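Local coordinates for protein glycosyl hydrolase family 10 (Bacteroides intestinalis DSM 17393, PDB 4QPW) that binds xylo-oligosaccharides, and probably xylan, through this carbohydrate-binding module, a non-catalytic part of a larger enzyme that probably hydrolyses xylan, at residues Glu104-Tyr108 against Gln133-Val137; Asn61-Ile66 against Ala114-His120. One frame throughout, in Å; residues are numbered along the deposited sequence.

Contact 1 (Glu104-Tyr108 against Gln133-Val137)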
loop_
_atom_site.group_PDB
_atom_site.type_symbol
_atom_site.label_atom_id
_atom_site.label_comp_id
_atom_site.label_asym_id
_atom_site.label_seq_id
_atom_site.Cartn_x
_atom_site.Cartn_y
_atom_site.Cartn_z
ATOM N N GLU A 104 -8.553 -14.032 -0.207
ATOM C CA GLU A 104 -7.568 -14.844 -0.909
ATOM C C GLU A 104 -6.328 -13.954 -1.182
ATOM O O GLU A 104 -6.510 -12.814 -1.587
ATOM C CB GLU A 104 -8.181 -15.279 -2.263
ATOM C CG GLU A 104 -9.487 -16.061 -2.077
ATOM C CD GLU A 104 -10.203 -16.407 -3.329
ATOM O OE1 GLU A 104 -9.767 -16.049 -4.435
ATOM O OE2 GLU A 104 -11.247 -17.166 -3.270
ATOM N N TRP A 105 -5.165 -14.526 -1.081
ATOM C CA TRP A 105 -3.933 -13.818 -1.538
ATOM C C TRP A 105 -4.027 -13.664 -3.048
ATOM O O TRP A 105 -4.043 -14.719 -3.796
ATOM C CB TRP A 105 -2.704 -14.523 -1.171
ATOM C CG TRP A 105 -2.260 -14.345 0.248
ATOM C CD1 TRP A 105 -2.178 -15.267 1.191
ATOM C CD2 TRP A 105 -1.785 -13.109 0.835
ATOM N NE1 TRP A 105 -1.606 -14.722 2.366
ATOM C CE2 TRP A 105 -1.357 -13.384 2.089
ATOM C CE3 TRP A 105 -1.657 -11.799 0.350
ATOM C CZ2 TRP A 105 -0.765 -12.372 2.924
ATOM C CZ3 TRP A 105 -1.061 -10.836 1.162
ATOM C CH2 TRP A 105 -0.642 -11.160 2.414
ATOM N N LYS A 106 -4.058 -12.452 -3.567
ATOM C CA LYS A 106 -4.141 -12.137 -4.984
ATOM C C LYS A 106 -3.193 -10.988 -5.269
ATOM O O LYS A 106 -2.930 -10.165 -4.403
ATOM C CB LYS A 106 -5.565 -11.729 -5.413
ATOM C CG LYS A 106 -6.527 -12.954 -5.270
ATOM C CD LYS A 106 -7.992 -12.618 -5.398
ATOM C CE LYS A 106 -8.412 -11.807 -6.546
ATOM N NZ LYS A 106 -9.948 -11.613 -6.412
ATOM N N GLU A 107 -2.706 -10.928 -6.518
ATOM C CA GLU A 107 -1.937 -9.793 -6.985
ATOM C C GLU A 107 -2.836 -8.837 -7.697
ATOM O O GLU A 107 -3.692 -9.280 -8.517
ATOM C CB GLU A 107 -0.796 -10.235 -7.921
ATOM C CG GLU A 107 0.195 -9.116 -8.193
ATOM C CD GLU A 107 1.275 -9.562 -9.148
ATOM O OE1 GLU A 107 0.980 -9.639 -10.372
ATOM O OE2 GLU A 107 2.412 -9.870 -8.711
ATOM N N TYR A 108 -2.738 -7.564 -7.413
ATOM C CA TYR A 108 -3.453 -6.498 -8.062
ATOM C C TYR A 108 -2.503 -5.662 -8.861
ATOM O O TYR A 108 -1.355 -5.395 -8.379
ATOM C CB TYR A 108 -4.196 -5.650 -6.991
ATOM C CG TYR A 108 -5.182 -6.456 -6.179
ATOM C CD1 TYR A 108 -6.539 -6.559 -6.659
ATOM C CD2 TYR A 108 -4.815 -7.234 -5.144
ATOM C CE1 TYR A 108 -7.467 -7.363 -6.048
ATOM C CE2 TYR A 108 -5.740 -8.029 -4.483
ATOM C CZ TYR A 108 -7.063 -8.089 -4.964
ATOM O OH TYR A 108 -7.981 -8.932 -4.324
ATOM N N GLN A 133 -3.446 -7.499 4.956
ATOM C CA GLN A 133 -2.079 -8.032 4.806
ATOM C C GLN A 133 -1.547 -7.766 3.412
ATOM O O GLN A 133 -2.274 -7.925 2.410
ATOM C CB GLN A 133 -2.108 -9.503 5.093
ATOM C CG GLN A 133 -2.519 -9.805 6.567
ATOM C CD GLN A 133 -2.513 -11.295 6.881
ATOM O OE1 GLN A 133 -2.785 -12.114 6.008
ATOM N NE2 GLN A 133 -2.149 -11.625 8.058
ATOM N N ILE A 134 -0.300 -7.279 3.353
ATOM C CA ILE A 134 0.361 -6.897 2.093
ATOM C C ILE A 134 1.653 -7.652 2.021
ATOM O O ILE A 134 2.531 -7.541 2.862
ATOM C CB ILE A 134 0.555 -5.374 2.039
ATOM C CG1 ILE A 134 -0.794 -4.679 2.049
ATOM C CG2 ILE A 134 1.387 -5.030 0.783
ATOM C CD1 ILE A 134 -0.717 -3.164 2.198
ATOM N N LYS A 135 1.797 -8.507 0.980
ATOM C CA LYS A 135 2.965 -9.354 0.870
ATOM C C LYS A 135 4.187 -8.662 0.183
ATOM O O LYS A 135 5.308 -8.943 0.592
ATOM C CB LYS A 135 2.554 -10.600 0.056
ATOM C CG LYS A 135 3.440 -11.766 0.074
ATOM C CD LYS A 135 3.399 -12.465 1.428
ATOM C CE LYS A 135 4.274 -13.735 1.463
ATOM N NZ LYS A 135 4.322 -14.334 2.816
ATOM N N TYR A 136 3.911 -7.865 -0.812
ATOM C CA TYR A 136 4.982 -7.184 -1.580
ATOM C C TYR A 136 4.368 -6.084 -2.358
ATOM O O TYR A 136 3.149 -6.055 -2.611
ATOM C CB TYR A 136 5.767 -8.161 -2.520
ATOM C CG TYR A 136 4.908 -8.885 -3.540
ATOM C CD1 TYR A 136 4.471 -8.258 -4.702
ATOM C CD2 TYR A 136 4.497 -10.202 -3.344
ATOM C CE1 TYR A 136 3.742 -8.942 -5.660
ATOM C CE2 TYR A 136 3.756 -10.878 -4.253
ATOM C CZ TYR A 136 3.356 -10.227 -5.359
ATOM O OH TYR A 136 2.546 -10.890 -6.370
ATOM N N VAL A 137 5.265 -5.182 -2.811
ATOM C CA VAL A 137 4.952 -4.115 -3.735
ATOM C C VAL A 137 6.021 -4.045 -4.798
ATOM O O VAL A 137 7.228 -4.099 -4.449
ATOM C CB VAL A 137 4.874 -2.739 -2.976
ATOM C CG1 VAL A 137 4.498 -1.653 -3.908
ATOM C CG2 VAL A 137 3.872 -2.814 -1.839
#
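Trp105, just ahead of strand 106-113, reaches across to residues 133-137 of strand 130-141. The two segments do not pair directly. Their nearest CA atoms, those of Trp105 and Lys135, are 8.6 Å apart, because strand 69-78 runs between them and hydrogen-bonds to both: Lys106 pairs with Val76 on one flank, Gln133 with Arg77 on the other. The contact is therefore made by side chains that bridge over a middle strand. The Trp105 CA-CB bond points toward the partner strand, and the benzo end of the indole lies against its backbone. CZ3 of Trp105 is 3.4 Å from O of Gln133 and 3.7 Å from N of Lys135. Aliphatic carbons complete the packing: CH2 of Trp105 is 3.5 Å from CB of Gln133, and CZ3 of Trp105 is 3.8 Å from CB of Lys135. The ring also rests on Met75 and Arg77, and its NE1 hydrogen-bonds to Glu37.

The second bridge is polar. Tyr136 and Glu107 both start sideways, but their ends converge. Tyr136 OH donates a hydrogen bond of 2.6 Å to Glu107 OE2. This carboxylate oxygen lies at the edge of the tyrosine ring, near its plane. The Tyr136 side chain also touches Met75 of the middle strand. The bridged segments run in roughly the same direction, 39° apart. This is as expected for next-but-one neighbours in an antiparallel sheet. The arrangement is a twisted antiparallel sheet layer of the beta-sandwich typical of many carbohydrate-binding modules.

Contact 2 (Asn61-Ile66 against Ala114-His120); sequences NLPIEI and AVADGGH
Both segments are irregular loop, largely extended but broken at Asn61, Pro63 and Val115 (-94/-7); His120 begins strand 120-124. They run antiparallel. Leu62 faces Gly118 (CA to CA 4.9 Å), Glu65 faces Asp117 (4.6 Å between CA atoms) and Ile66 faces Ala116 (4.4 Å between CA atoms). Asn61 has positive phi (60/40). Pro63 centres an inverse gamma turn, with a weak hydrogen bond from Ile64 N to Leu62 O of 3.2 Å. Gly118 (70/-153) and Gly119 (100/-156) also have positive phi; a CB on Gly119 would jam against the preceding carbonyl oxygen. Two backbone hydrogen bonds join the loops: Leu62 N to Gly119 O, 3.0 Å, and Gly118 N to Ile64 O, 2.9 Å. Gly118 CA adds a CA-H...O contact of 3.4 Å to Leu62 O.

The pairing joins two loops at one end of the beta-sandwich. Each connects one sheet to the other: 54-57 to 69-78, and 106-113 to 120-124.

Asp117 (chi1 m) starts sideways but brings its carboxylate nearer, and OD1 accepts a 2.9 Å hydrogen bond from Ile66 N. Leu62 (m, t) points toward the glycine loop; its CD1 is 3.7 Å from His120 C. Ile64 (p, t) brings CD1 to 4.5 Å from Ala114 CB. Leu62 and Ile64 both also touch Val88. Ala114 CB packs 3.4 Å from Glu65 O. Ile66 (t, t) leaves sideways, its CD1 3.6 Å from Val115 O. The His120 CA-CB bond points away; its ring stacks on His57 and hydrogen-bonds through NE2 to Arg94.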
loop_
_atom_site.group_PDB
_atom_site.type_symbol
_atom_site.label_atom_id
_atom_site.label_comp_id
_atom_site.label_asym_id
_atom_site.label_seq_id
_atom_site.Cartn_x
_atom_site.Cartn_y
_atom_site.Cartn_z
ATOM N N ASN A 61 11.031 5.792 -2.153
ATOM C CA ASN A 61 12.279 5.917 -2.912
ATOM C C ASN A 61 12.098 5.364 -4.329
ATOM O O ASN A 61 13.011 4.715 -4.876
ATOM C CB ASN A 61 13.457 5.182 -2.198
ATOM C CG ASN A 61 13.454 5.346 -0.672
ATOM O OD1 ASN A 61 12.978 4.538 0.026
ATOM N ND2 ASN A 61 13.938 6.529 -0.235
ATOM N N LEU A 62 10.967 5.625 -4.947
ATOM C CA LEU A 62 10.656 4.954 -6.212
ATOM C C LEU A 62 11.479 5.457 -7.358
ATOM O O LEU A 62 11.672 6.708 -7.481
ATOM C CB LEU A 62 9.174 5.062 -6.494
ATOM C CG LEU A 62 8.213 4.461 -5.485
ATOM C CD1 LEU A 62 6.778 4.748 -5.906
ATOM C CD2 LEU A 62 8.462 2.978 -5.264
ATOM N N PRO A 63 11.826 4.627 -8.310
ATOM C CA PRO A 63 12.700 5.035 -9.458
ATOM C C PRO A 63 11.821 5.408 -10.617
ATOM O O PRO A 63 11.849 4.588 -11.702
ATOM C CB PRO A 63 13.447 3.772 -9.777
ATOM C CG PRO A 63 12.397 2.668 -9.506
ATOM C CD PRO A 63 11.733 3.160 -8.224
ATOM N N ILE A 64 10.797 6.153 -10.507
ATOM C CA ILE A 64 9.868 6.514 -11.552
ATOM C C ILE A 64 10.144 7.940 -12.042
ATOM O O ILE A 64 10.541 8.811 -11.291
ATOM C CB ILE A 64 8.410 6.253 -11.180
ATOM C CG1 ILE A 64 7.957 7.066 -10.005
ATOM C CG2 ILE A 64 8.090 4.758 -10.979
ATOM C CD1 ILE A 64 6.511 6.770 -9.506
ATOM N N GLU A 65 9.895 8.105 -13.342
ATOM C CA GLU A 65 10.193 9.398 -14.061
ATOM C C GLU A 65 8.927 9.891 -14.655
ATOM O O GLU A 65 8.120 9.190 -15.237
ATOM C CB GLU A 65 11.184 9.098 -15.167
ATOM C CG GLU A 65 12.516 8.577 -14.647
ATOM C CD GLU A 65 13.373 8.040 -15.808
ATOM O OE1 GLU A 65 13.966 8.905 -16.414
ATOM O OE2 GLU A 65 13.345 6.862 -16.192
ATOM N N ILE A 66 8.711 11.245 -14.537
ATOM C CA ILE A 66 7.476 11.847 -14.990
ATOM C C ILE A 66 7.145 11.500 -16.455
ATOM O O ILE A 66 8.029 11.570 -17.298
ATOM C CB ILE A 66 7.535 13.422 -14.783
ATOM C CG1 ILE A 66 6.158 14.043 -15.074
ATOM C CG2 ILE A 66 8.662 14.093 -15.599
ATOM C CD1 ILE A 66 6.100 15.528 -14.771
ATOM N N ALA A 114 3.422 8.082 -14.763
ATOM C CA ALA A 114 3.890 8.784 -13.601
ATOM C C ALA A 114 3.566 10.299 -13.726
ATOM O O ALA A 114 3.771 10.872 -14.831
ATOM C CB ALA A 114 5.335 8.600 -13.398
ATOM N N VAL A 115 3.099 10.871 -12.667
ATOM C CA VAL A 115 2.717 12.318 -12.675
ATOM C C VAL A 115 3.828 13.167 -12.217
ATOM O O VAL A 115 3.687 14.458 -12.309
ATOM C CB VAL A 115 1.462 12.537 -11.859
ATOM C CG1 VAL A 115 0.321 11.726 -12.358
ATOM C CG2 VAL A 115 1.662 12.420 -10.381
ATOM N N ALA A 116 4.940 12.679 -11.730
ATOM C CA ALA A 116 6.030 13.380 -11.162
ATOM C C ALA A 116 7.248 12.472 -11.136
ATOM O O ALA A 116 7.145 11.271 -11.459
ATOM C CB ALA A 116 5.667 13.821 -9.744
ATOM N N ASP A 117 8.347 12.965 -10.699
ATOM C CA ASP A 117 9.545 12.090 -10.427
ATOM C C ASP A 117 9.481 11.507 -9.052
ATOM O O ASP A 117 9.141 12.186 -8.057
ATOM C CB ASP A 117 10.821 12.874 -10.575
ATOM C CG ASP A 117 11.123 13.233 -12.021
ATOM O OD1 ASP A 117 10.808 12.593 -13.017
ATOM O OD2 ASP A 117 11.884 14.306 -12.147
ATOM N N GLY A 118 9.818 10.203 -8.899
ATOM C CA GLY A 118 10.037 9.640 -7.612
ATOM C C GLY A 118 8.838 9.470 -6.733
ATOM O O GLY A 118 7.741 9.270 -7.224
ATOM N N GLY A 119 9.033 9.492 -5.455
ATOM C CA GLY A 119 7.941 9.387 -4.503
ATOM C C GLY A 119 7.756 7.999 -3.894
ATOM O O GLY A 119 8.730 7.247 -3.715
ATOM N N HIS A 120 6.539 7.769 -3.464
ATOM C CA HIS A 120 6.215 6.605 -2.623
ATOM C C HIS A 120 4.855 6.080 -2.983
ATOM O O HIS A 120 4.132 6.629 -3.825
ATOM C CB HIS A 120 6.316 7.038 -1.149
ATOM C CG HIS A 120 5.560 8.341 -0.893
ATOM N ND1 HIS A 120 6.201 9.550 -0.728
ATOM C CD2 HIS A 120 4.249 8.597 -0.769
ATOM C CE1 HIS A 120 5.269 10.481 -0.507
ATOM N NE2 HIS A 120 4.089 9.962 -0.502
#

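The centres of the two contacts are 22 Å apart, and their nearest atoms are about 6 Å apart without touching. Their segments alternate along the chain: 61-66, 104-108, 114-120, 133-137. Strand 106-113 links them directly, starting within contact 1 and ending just before the 114-120 loop. Strand 69-78 follows the 61-66 loop and then passes between the segments of contact 1. Contact 1 thus belongs to one sheet of the sandwich, while contact 2 joins loops that cross between the sheets. The other sheet carries residues that line the glycan pocket, including Glu20, Gln55, Met122 and Gln124. His120 begins one of its strands, with its side chain about 7 Å from a bound xylose unit.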